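Exo beta-1,2-glucooligosaccharide sophorohydrolase (non-reducing end) (Parabacteroides distasonis ATCC 8503, PDB 5Z06) hydrolyses linear beta-1,2-glucan and beta-1,2-glucooligosaccharides of four or more glucose units, releasing sophorose from the non-reducing end as an exo-type glycosidase. Local coordinates at residues 85-90 against 177-182; 517-522 against 564-569; 524-529 against 557-562. All coordinates share one frame; numbering follows the deposited sequence.

Contact 1 of 3, residues 85-90 against 177-182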
loop_
_atom_site.group_PDB
_atom_site.type_symbol
_atom_site.label_atom_id
_atom_site.label_comp_id
_atom_site.label_asym_id
_atom_site.label_seq_id
_atom_site.Cartn_x
_atom_site.Cartn_y
_atom_site.Cartn_z
ATOM N N SER A 85 -0.020 28.433 -3.210
ATOM C CA SER A 85 -0.115 29.655 -4.004
ATOM C C SER A 85 0.647 29.560 -5.310
ATOM O O SER A 85 0.426 30.381 -6.195
ATOM C CB SER A 85 0.457 30.830 -3.223
ATOM O OG SER A 85 -0.405 31.196 -2.176
ATOM N N THR A 86 1.546 28.582 -5.435
ATOM C CA THR A 86 2.498 28.558 -6.537
ATOM C C THR A 86 2.599 27.159 -7.135
ATOM O O THR A 86 2.480 26.166 -6.427
ATOM C CB THR A 86 3.903 29.028 -6.096
ATOM O OG1 THR A 86 4.508 28.030 -5.283
ATOM C CG2 THR A 86 3.842 30.335 -5.299
ATOM N N LEU A 87 2.785 27.102 -8.448
ATOM C CA LEU A 87 3.258 25.910 -9.117
ATOM C C LEU A 87 4.753 26.059 -9.226
ATOM O O LEU A 87 5.250 26.861 -10.016
ATOM C CB LEU A 87 2.642 25.781 -10.493
ATOM C CG LEU A 87 3.212 24.689 -11.401
ATOM C CD1 LEU A 87 2.938 23.314 -10.809
ATOM C CD2 LEU A 87 2.583 24.817 -12.771
ATOM N N SER A 88 5.473 25.311 -8.405
ATOM C CA SER A 88 6.918 25.273 -8.469
ATOM C C SER A 88 7.390 24.075 -9.307
ATOM O O SER A 88 6.824 22.993 -9.221
ATOM C CB SER A 88 7.495 25.213 -7.078
ATOM O OG SER A 88 8.859 24.862 -7.109
ATOM N N MET A 89 8.397 24.300 -10.148
ATOM C CA MET A 89 9.093 23.238 -10.867
ATOM C C MET A 89 10.587 23.497 -10.854
ATOM O O MET A 89 11.055 24.589 -10.514
ATOM C CB MET A 89 8.672 23.185 -12.325
ATOM C CG MET A 89 7.249 23.589 -12.600
ATOM S SD MET A 89 6.866 23.213 -14.304
ATOM C CE MET A 89 7.749 24.522 -15.131
ATOM N N GLN A 90 11.326 22.480 -11.261
ATOM C CA GLN A 90 12.725 22.616 -11.582
ATOM C C GLN A 90 12.787 22.343 -13.079
ATOM O O GLN A 90 12.238 21.339 -13.543
ATOM C CB GLN A 90 13.555 21.619 -10.792
ATOM C CG GLN A 90 13.617 21.927 -9.307
ATOM C CD GLN A 90 14.609 23.011 -8.944
ATOM O OE1 GLN A 90 15.371 23.501 -9.779
ATOM N NE2 GLN A 90 14.617 23.379 -7.679
ATOM N N ILE A 177 7.729 19.046 -9.849
ATOM C CA ILE A 177 6.553 19.765 -10.265
ATOM C C ILE A 177 5.572 19.583 -9.134
ATOM O O ILE A 177 5.126 18.464 -8.836
ATOM C CB ILE A 177 5.961 19.208 -11.551
ATOM C CG1 ILE A 177 7.047 19.092 -12.625
ATOM C CG2 ILE A 177 4.826 20.101 -12.012
ATOM C CD1 ILE A 177 6.623 18.384 -13.871
ATOM N N GLU A 178 5.260 20.689 -8.481
ATOM C CA GLU A 178 4.472 20.653 -7.270
ATOM C C GLU A 178 3.851 22.004 -6.960
ATOM O O GLU A 178 4.351 23.064 -7.396
ATOM C CB GLU A 178 5.348 20.218 -6.088
ATOM C CG GLU A 178 6.534 21.120 -5.820
ATOM C CD GLU A 178 7.478 20.564 -4.776
ATOM O OE1 GLU A 178 7.117 19.611 -4.041
ATOM O OE2 GLU A 178 8.594 21.096 -4.684
ATOM N N LEU A 179 2.767 21.942 -6.195
ATOM C CA LEU A 179 2.156 23.118 -5.633
ATOM C C LEU A 179 2.778 23.356 -4.273
ATOM O O LEU A 179 2.923 22.416 -3.489
ATOM C CB LEU A 179 0.654 22.938 -5.524
ATOM C CG LEU A 179 -0.090 22.621 -6.809
ATOM C CD1 LEU A 179 -1.579 22.655 -6.558
ATOM C CD2 LEU A 179 0.290 23.578 -7.920
ATOM N N LEU A 180 3.165 24.603 -4.016
ATOM C CA LEU A 180 3.792 25.013 -2.762
ATOM C C LEU A 180 3.068 26.232 -2.221
ATOM O O LEU A 180 2.432 26.958 -2.986
ATOM C CB LEU A 180 5.251 25.383 -2.973
ATOM C CG LEU A 180 6.217 24.255 -3.310
ATOM C CD1 LEU A 180 7.595 24.805 -3.653
ATOM C CD2 LEU A 180 6.342 23.280 -2.150
ATOM N N PRO A 181 3.161 26.462 -0.901
ATOM C CA PRO A 181 2.509 27.637 -0.354
ATOM C C PRO A 181 3.327 28.890 -0.665
ATOM O O PRO A 181 4.513 28.787 -0.953
ATOM C CB PRO A 181 2.453 27.341 1.147
ATOM C CG PRO A 181 3.578 26.415 1.389
ATOM C CD PRO A 181 3.774 25.625 0.143
ATOM N N ALA A 182 2.677 30.054 -0.634
ATOM C CA ALA A 182 3.359 31.335 -0.854
ATOM C C ALA A 182 4.478 31.516 0.157
ATOM O O ALA A 182 5.605 31.836 -0.195
ATOM C CB ALA A 182 2.369 32.475 -0.739
HETATM O O HOH W 1 9.615 22.317 -6.846
#
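I177 lies beside L87 where strands 86-93 and 169-180 run antiparallel in a beta-sheet, and the pairing ends in a classic beta bulge. The side chains of I177 and L87 point the same way, and I177 CG2 meets L87 CD1 at 3.9 Å. F10 of strand 9-11 and V158 of the other sheet, on strand 155-161, also touch both residues, in keeping with a two-layer beta packing.

E178 forms a hydrogen-bonded pair with S88. S88 N gives a short 2.7 Å bond to E178 O, and E178 N returns one to S88 O. The E178 side chain leaves on the face shared with T86, S88 and L180. Its CG sits between the backbone N and the carbonyl carbon (chi1 59°), which puts CG against S88 O. The extended chain beyond carries the carboxylate to a water and to K218, its salt-bridge partner. The water links the two strands: it accepts from S88 OG and donates to E178 OE2, at 2.7 Å in each case.

L179 faces L87 in a non-hydrogen-bonded pair. L87 CD1 is touched by both L179 CD2 and I177 CG2. L179 CA also makes a CA-H...O contact of 3.2 Å with T86 O.

L180 pairs with T86 and donates from its N to T86 O. Its CD1 presses on S88 CB at 3.5 Å, a tight carbon contact. The bulge gathers S85 and T86 opposite its carbonyl. L180 O accepts from S85 N, from T86 N at 3.1 Å, and from T86 OG1, whose 3.3 Å bond comes from above the carbonyl plane.

Beyond the strand, A182 CB touches S85 OG at 3.4 Å.

Contact 2 of 3, residues 517-522 against 564-569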
loop_
_atom_site.group_PDB
_atom_site.type_symbol
_atom_site.label_atom_id
_atom_site.label_comp_id
_atom_site.label_asym_id
_atom_site.label_seq_id
_atom_site.Cartn_x
_atom_site.Cartn_y
_atom_site.Cartn_z
ATOM N N ASN A 517 -16.577 -26.991 -9.824
ATOM C CA ASN A 517 -15.894 -26.866 -11.102
ATOM C C ASN A 517 -14.401 -27.080 -10.959
ATOM O O ASN A 517 -13.842 -27.027 -9.851
ATOM C CB ASN A 517 -16.146 -25.496 -11.710
ATOM C CG ASN A 517 -17.582 -25.318 -12.130
ATOM O OD1 ASN A 517 -17.987 -25.904 -13.116
ATOM N ND2 ASN A 517 -18.352 -24.513 -11.390
ATOM N N THR A 518 -13.776 -27.337 -12.099
ATOM C CA THR A 518 -12.342 -27.526 -12.191
ATOM C C THR A 518 -11.719 -26.349 -12.949
ATOM O O THR A 518 -12.237 -25.919 -13.979
ATOM C CB THR A 518 -12.009 -28.853 -12.879
ATOM O OG1 THR A 518 -12.525 -29.917 -12.078
ATOM C CG2 THR A 518 -10.495 -29.059 -13.010
ATOM N N TYR A 519 -10.596 -25.859 -12.420
ATOM C CA TYR A 519 -9.828 -24.754 -13.001
ATOM C C TYR A 519 -8.394 -25.176 -12.971
ATOM O O TYR A 519 -7.878 -25.547 -11.907
ATOM C CB TYR A 519 -9.984 -23.480 -12.172
ATOM C CG TYR A 519 -11.413 -23.143 -11.903
ATOM C CD1 TYR A 519 -12.186 -22.465 -12.850
ATOM C CD2 TYR A 519 -12.015 -23.546 -10.721
ATOM C CE1 TYR A 519 -13.514 -22.169 -12.597
ATOM C CE2 TYR A 519 -13.339 -23.257 -10.458
ATOM C CZ TYR A 519 -14.078 -22.578 -11.387
ATOM O OH TYR A 519 -15.375 -22.326 -11.077
ATOM N N TYR A 520 -7.752 -25.154 -14.133
ATOM C CA TYR A 520 -6.340 -25.499 -14.237
ATOM C C TYR A 520 -6.115 -26.838 -13.552
ATOM O O TYR A 520 -5.139 -27.035 -12.819
ATOM C CB TYR A 520 -5.478 -24.374 -13.645
ATOM C CG TYR A 520 -5.916 -23.052 -14.223
ATOM C CD1 TYR A 520 -5.535 -22.681 -15.507
ATOM C CD2 TYR A 520 -6.782 -22.220 -13.536
ATOM C CE1 TYR A 520 -5.986 -21.515 -16.082
ATOM C CE2 TYR A 520 -7.214 -21.033 -14.105
ATOM C CZ TYR A 520 -6.819 -20.700 -15.390
ATOM O OH TYR A 520 -7.231 -19.539 -15.990
ATOM N N GLY A 521 -7.064 -27.751 -13.776
ATOM C CA GLY A 521 -6.951 -29.115 -13.272
ATOM C C GLY A 521 -7.229 -29.335 -11.807
ATOM O O GLY A 521 -7.183 -30.485 -11.355
ATOM N N GLU A 522 -7.517 -28.252 -11.074
ATOM C CA GLU A 522 -7.831 -28.307 -9.660
ATOM C C GLU A 522 -9.322 -28.200 -9.494
ATOM O O GLU A 522 -9.916 -27.187 -9.867
ATOM C CB GLU A 522 -7.175 -27.160 -8.906
ATOM C CG GLU A 522 -5.662 -27.236 -8.868
ATOM C CD GLU A 522 -5.147 -28.422 -8.101
ATOM O OE1 GLU A 522 -5.867 -28.931 -7.230
ATOM O OE2 GLU A 522 -4.007 -28.851 -8.362
ATOM N N ALA A 564 -4.765 -20.863 -4.527
ATOM C CA ALA A 564 -3.441 -20.349 -4.793
ATOM C C ALA A 564 -2.883 -20.946 -6.072
ATOM O O ALA A 564 -2.401 -20.221 -6.937
ATOM C CB ALA A 564 -2.511 -20.615 -3.627
ATOM N N LYS A 565 -2.961 -22.265 -6.201
ATOM C CA LYS A 565 -2.449 -22.925 -7.395
ATOM C C LYS A 565 -3.160 -22.500 -8.662
ATOM O O LYS A 565 -2.534 -22.396 -9.699
ATOM C CB LYS A 565 -2.569 -24.428 -7.248
ATOM C CG LYS A 565 -1.520 -25.016 -6.322
ATOM C CD LYS A 565 -1.901 -26.428 -5.926
ATOM C CE LYS A 565 -0.986 -27.482 -6.502
ATOM N NZ LYS A 565 -1.638 -28.811 -6.367
ATOM N N ILE A 566 -4.475 -22.317 -8.565
ATOM C CA ILE A 566 -5.303 -21.882 -9.669
ATOM C C ILE A 566 -4.841 -20.518 -10.111
ATOM O O ILE A 566 -4.702 -20.243 -11.291
ATOM C CB ILE A 566 -6.794 -21.814 -9.250
ATOM C CG1 ILE A 566 -7.440 -23.215 -9.275
ATOM C CG2 ILE A 566 -7.600 -20.892 -10.148
ATOM C CD1 ILE A 566 -8.716 -23.342 -8.471
ATOM N N ASN A 567 -4.649 -19.649 -9.128
ATOM C CA ASN A 567 -4.190 -18.314 -9.376
ATOM C C ASN A 567 -2.813 -18.354 -10.072
ATOM O O ASN A 567 -2.630 -17.735 -11.135
ATOM C CB ASN A 567 -4.201 -17.509 -8.050
ATOM C CG ASN A 567 -4.034 -16.027 -8.268
ATOM O OD1 ASN A 567 -3.082 -15.611 -8.934
ATOM N ND2 ASN A 567 -4.924 -15.221 -7.678
ATOM N N GLN A 568 -1.874 -19.112 -9.526
ATOM C CA GLN A 568 -0.583 -19.238 -10.169
ATOM C C GLN A 568 -0.725 -19.757 -11.593
ATOM O O GLN A 568 -0.037 -19.271 -12.505
ATOM C CB GLN A 568 0.378 -20.148 -9.407
ATOM C CG GLN A 568 1.788 -20.105 -9.983
ATOM C CD GLN A 568 2.683 -21.212 -9.499
ATOM O OE1 GLN A 568 2.233 -22.309 -9.264
ATOM N NE2 GLN A 568 3.977 -20.935 -9.403
ATOM N N ARG A 569 -1.590 -20.742 -11.791
ATOM C CA ARG A 569 -1.694 -21.362 -13.124
ATOM C C ARG A 569 -2.322 -20.467 -14.152
ATOM O O ARG A 569 -1.957 -20.523 -15.323
ATOM C CB ARG A 569 -2.415 -22.689 -13.073
ATOM C CG ARG A 569 -1.531 -23.708 -12.401
ATOM C CD ARG A 569 -2.333 -24.888 -11.969
ATOM N NE ARG A 569 -1.493 -25.808 -11.218
ATOM C CZ ARG A 569 -1.854 -27.043 -10.898
ATOM N NH1 ARG A 569 -3.030 -27.515 -11.299
ATOM N NH2 ARG A 569 -1.030 -27.812 -10.197
#
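Y520 and R569 both turn CG anti to the carbonyl carbon (chi1 -50° and -71°), which sets where each CG goes, and the R569 chain then runs extended from CG to NE. The two side chains slide past each other in opposite directions. Y520 CB packs on R569 CB at 3.5 Å and also touches R569 CD. The backbone carbon R569 C lies over one face of the Y520 ring, toward its rim. The ring and guanidinium planes are nearly perpendicular.

At its tip, R569 NH1 donates to Y520 O at 2.6 Å. The oxygen lies close to the guanidinium plane, and the bond runs nearly along the C=O axis.

The bend of E522 at chi2 (-65°) sets CD, and OE2 meets two cations. K565 NZ is 3.1 Å from E522 OE2, in a salt bridge, and approaches from above the carboxylate plane. R569 NH1 forms a longer salt bridge of 3.4 Å with the same oxygen. These two positive charges would favour an ionised carboxylate.

I566 makes the apolar part of the contact. Its CG1 touches Y519 CB at 3.9 Å, and its CG2 meets Y520 CD2 at 3.7 Å. The Y519 hydroxyl instead bonds to D509.

The arrangement is a beta-hairpin of strands 518-519 and 522-523 with a two-residue loop, Y520 and G521, in a type I' turn, packed on helix 556-573 at the protein surface.

Contact 3 of 3, residues 524-529 against 557-562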
loop_
_atom_site.group_PDB
_atom_site.type_symbol
_atom_site.label_atom_id
_atom_site.label_comp_id
_atom_site.label_asym_id
_atom_site.label_seq_id
_atom_site.Cartn_x
_atom_site.Cartn_y
_atom_site.Cartn_z
ATOM N N LEU A 524 -12.290 -27.355 -7.454
ATOM C CA LEU A 524 -12.533 -26.444 -6.372
ATOM C C LEU A 524 -13.849 -26.808 -5.712
ATOM O O LEU A 524 -14.903 -26.591 -6.298
ATOM C CB LEU A 524 -12.588 -25.015 -6.940
ATOM C CG LEU A 524 -12.313 -23.882 -5.983
ATOM C CD1 LEU A 524 -10.939 -24.042 -5.331
ATOM C CD2 LEU A 524 -12.416 -22.555 -6.724
ATOM N N LYS A 525 -13.797 -27.374 -4.507
ATOM C CA LYS A 525 -15.030 -27.732 -3.799
ATOM C C LYS A 525 -15.855 -26.521 -3.390
ATOM O O LYS A 525 -17.078 -26.522 -3.471
ATOM C CB LYS A 525 -14.721 -28.588 -2.583
ATOM C CG LYS A 525 -14.279 -30.005 -2.935
ATOM C CD LYS A 525 -13.795 -30.725 -1.683
ATOM C CE LYS A 525 -13.497 -32.191 -1.919
ATOM N NZ LYS A 525 -12.033 -32.446 -1.944
ATOM N N VAL A 526 -15.187 -25.470 -2.961
ATOM C CA VAL A 526 -15.865 -24.280 -2.495
ATOM C C VAL A 526 -15.224 -23.077 -3.150
ATOM O O VAL A 526 -14.017 -23.045 -3.406
ATOM C CB VAL A 526 -15.727 -24.185 -0.978
ATOM C CG1 VAL A 526 -16.092 -22.794 -0.457
ATOM C CG2 VAL A 526 -16.578 -25.256 -0.311
ATOM N N GLY A 527 -16.027 -22.065 -3.381
ATOM C CA GLY A 527 -15.500 -20.791 -3.788
ATOM C C GLY A 527 -16.264 -20.204 -4.936
ATOM O O GLY A 527 -16.661 -20.911 -5.871
ATOM N N VAL A 528 -16.428 -18.894 -4.883
ATOM C CA VAL A 528 -17.038 -18.155 -5.962
ATOM C C VAL A 528 -16.027 -18.134 -7.080
ATOM O O VAL A 528 -14.826 -17.924 -6.849
ATOM C CB VAL A 528 -17.324 -16.712 -5.549
ATOM C CG1 VAL A 528 -17.761 -15.875 -6.754
ATOM C CG2 VAL A 528 -18.396 -16.685 -4.465
ATOM N N SER A 529 -16.516 -18.346 -8.294
ATOM C CA SER A 529 -15.672 -18.289 -9.471
ATOM C C SER A 529 -14.497 -19.235 -9.261
ATOM O O SER A 529 -14.717 -20.341 -8.737
ATOM C CB SER A 529 -15.275 -16.842 -9.753
ATOM O OG SER A 529 -14.693 -16.751 -11.025
ATOM N N PHE A 557 -7.473 -25.729 4.183
ATOM C CA PHE A 557 -6.133 -25.690 3.650
ATOM C C PHE A 557 -6.160 -26.265 2.231
ATOM O O PHE A 557 -5.557 -25.703 1.336
ATOM C CB PHE A 557 -5.136 -26.502 4.460
ATOM C CG PHE A 557 -3.768 -26.491 3.856
ATOM C CD1 PHE A 557 -2.941 -25.378 4.026
ATOM C CD2 PHE A 557 -3.337 -27.528 3.036
ATOM C CE1 PHE A 557 -1.693 -25.335 3.431
ATOM C CE2 PHE A 557 -2.081 -27.488 2.441
ATOM C CZ PHE A 557 -1.261 -26.396 2.638
ATOM N N GLU A 558 -6.804 -27.419 2.071
ATOM C CA GLU A 558 -6.902 -28.091 0.783
ATOM C C GLU A 558 -7.522 -27.185 -0.263
ATOM O O GLU A 558 -7.004 -27.054 -1.371
ATOM C CB GLU A 558 -7.749 -29.360 0.908
ATOM C CG GLU A 558 -7.991 -30.120 -0.395
ATOM C CD GLU A 558 -9.219 -30.998 -0.305
ATOM O OE1 GLU A 558 -9.084 -32.153 0.140
ATOM O OE2 GLU A 558 -10.334 -30.522 -0.667
ATOM N N ASN A 559 -8.635 -26.570 0.099
ATOM C CA ASN A 559 -9.385 -25.747 -0.834
ATOM C C ASN A 559 -8.694 -24.403 -1.128
ATOM O O ASN A 559 -8.629 -23.973 -2.278
ATOM C CB ASN A 559 -10.791 -25.490 -0.310
ATOM C CG ASN A 559 -11.758 -25.151 -1.430
ATOM O OD1 ASN A 559 -12.045 -25.992 -2.289
ATOM N ND2 ASN A 559 -12.232 -23.916 -1.452
ATOM N N ASN A 560 -8.206 -23.745 -0.072
ATOM C CA ASN A 560 -7.450 -22.504 -0.201
ATOM C C ASN A 560 -6.222 -22.737 -1.071
ATOM O O ASN A 560 -5.933 -21.952 -1.968
ATOM C CB ASN A 560 -7.000 -21.975 1.170
ATOM C CG ASN A 560 -8.142 -21.431 1.994
ATOM O OD1 ASN A 560 -9.302 -21.433 1.567
ATOM N ND2 ASN A 560 -7.823 -20.981 3.200
ATOM N N GLN A 561 -5.516 -23.829 -0.809
ATOM C CA GLN A 561 -4.308 -24.139 -1.563
ATOM C C GLN A 561 -4.619 -24.274 -3.047
ATOM O O GLN A 561 -3.848 -23.816 -3.883
ATOM C CB GLN A 561 -3.651 -25.400 -1.032
ATOM C CG GLN A 561 -2.394 -25.841 -1.766
ATOM C CD GLN A 561 -1.891 -27.156 -1.245
ATOM O OE1 GLN A 561 -2.628 -28.141 -1.239
ATOM N NE2 GLN A 561 -0.646 -27.185 -0.800
ATOM N N LYS A 562 -5.748 -24.896 -3.356
ATOM C CA LYS A 562 -6.215 -24.963 -4.720
ATOM C C LYS A 562 -6.402 -23.598 -5.333
ATOM O O LYS A 562 -6.032 -23.400 -6.493
ATOM C CB LYS A 562 -7.525 -25.730 -4.815
ATOM C CG LYS A 562 -7.305 -27.218 -4.802
ATOM C CD LYS A 562 -8.627 -27.923 -4.709
ATOM C CE LYS A 562 -8.443 -29.411 -4.566
ATOM N NZ LYS A 562 -9.794 -29.991 -4.399
#
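N559, on helix 556-573, makes a pair of hydrogen bonds from its side-chain amide to the backbone N and O of V526, joining the loop after strand 522-523 to the helix. CB leaves the helix toward the loop. CG is anti to the backbone N (chi1 -157°) and 3.7 Å from V526 O; the N559 and V526 side chains cross at about a right angle. There the amide divides. OD1 accepts from V526 N at 3.3 Å in a fairly straight bond, with the donor tilted from the carbonyl plane. It also lies 3.1 Å from K525 N. ND2 donates to V526 O at 2.8 Å. That N-H...O angle is 176°, and the oxygen lies in the amide plane of N559, yet the donor stands above the V526 carbonyl plane. ND2 also touches V526 CB. N559 is buried, and the loop backbone satisfies both ends of its amide. The two bonds to V526 fix the rotation of the amide.

L524 lies next to this amide. Its CD1 meets N559 OD1 and, at 3.8 Å, K562 CB. Its side chain also touches M563 and I566 further along the helix.

Nearer the surface, K525 crosses E558 at about a right angle and forms a salt bridge with it. K562 donates from NZ to N523 O and forms a long salt bridge with E558. K562 NZ is 4.1 Å from K525 NZ. The shared carboxylate, bridged to both lysines, probably offsets their repulsion. K525 bends at chi4, and its NZ meets E558 OE2 on the syn side at 2.9 Å, 33° out of the carboxylate plane.

In the fold
Contacts 2 and 3 are neighbours, with centres 9 Å apart. Both use helix 556-573, and contact 3 is nested inside the chain loop that contact 2 closes. They touch directly: N517 O is 2.9 Å from L524 N, a probable hydrogen bond, and E522 OE1 packs on K562 CG. All four segments belong to the glycoamylase-like part of the chain. Contact 1 lies on the opposite side of the chain's centre, in the beta-rich N-terminal part. Its centre is about 51 Å from that of contact 2 and 52 Å from that of contact 3. The I177 side chain is about 9 Å from the bound calcium ion, whose site includes D175 on the same strand.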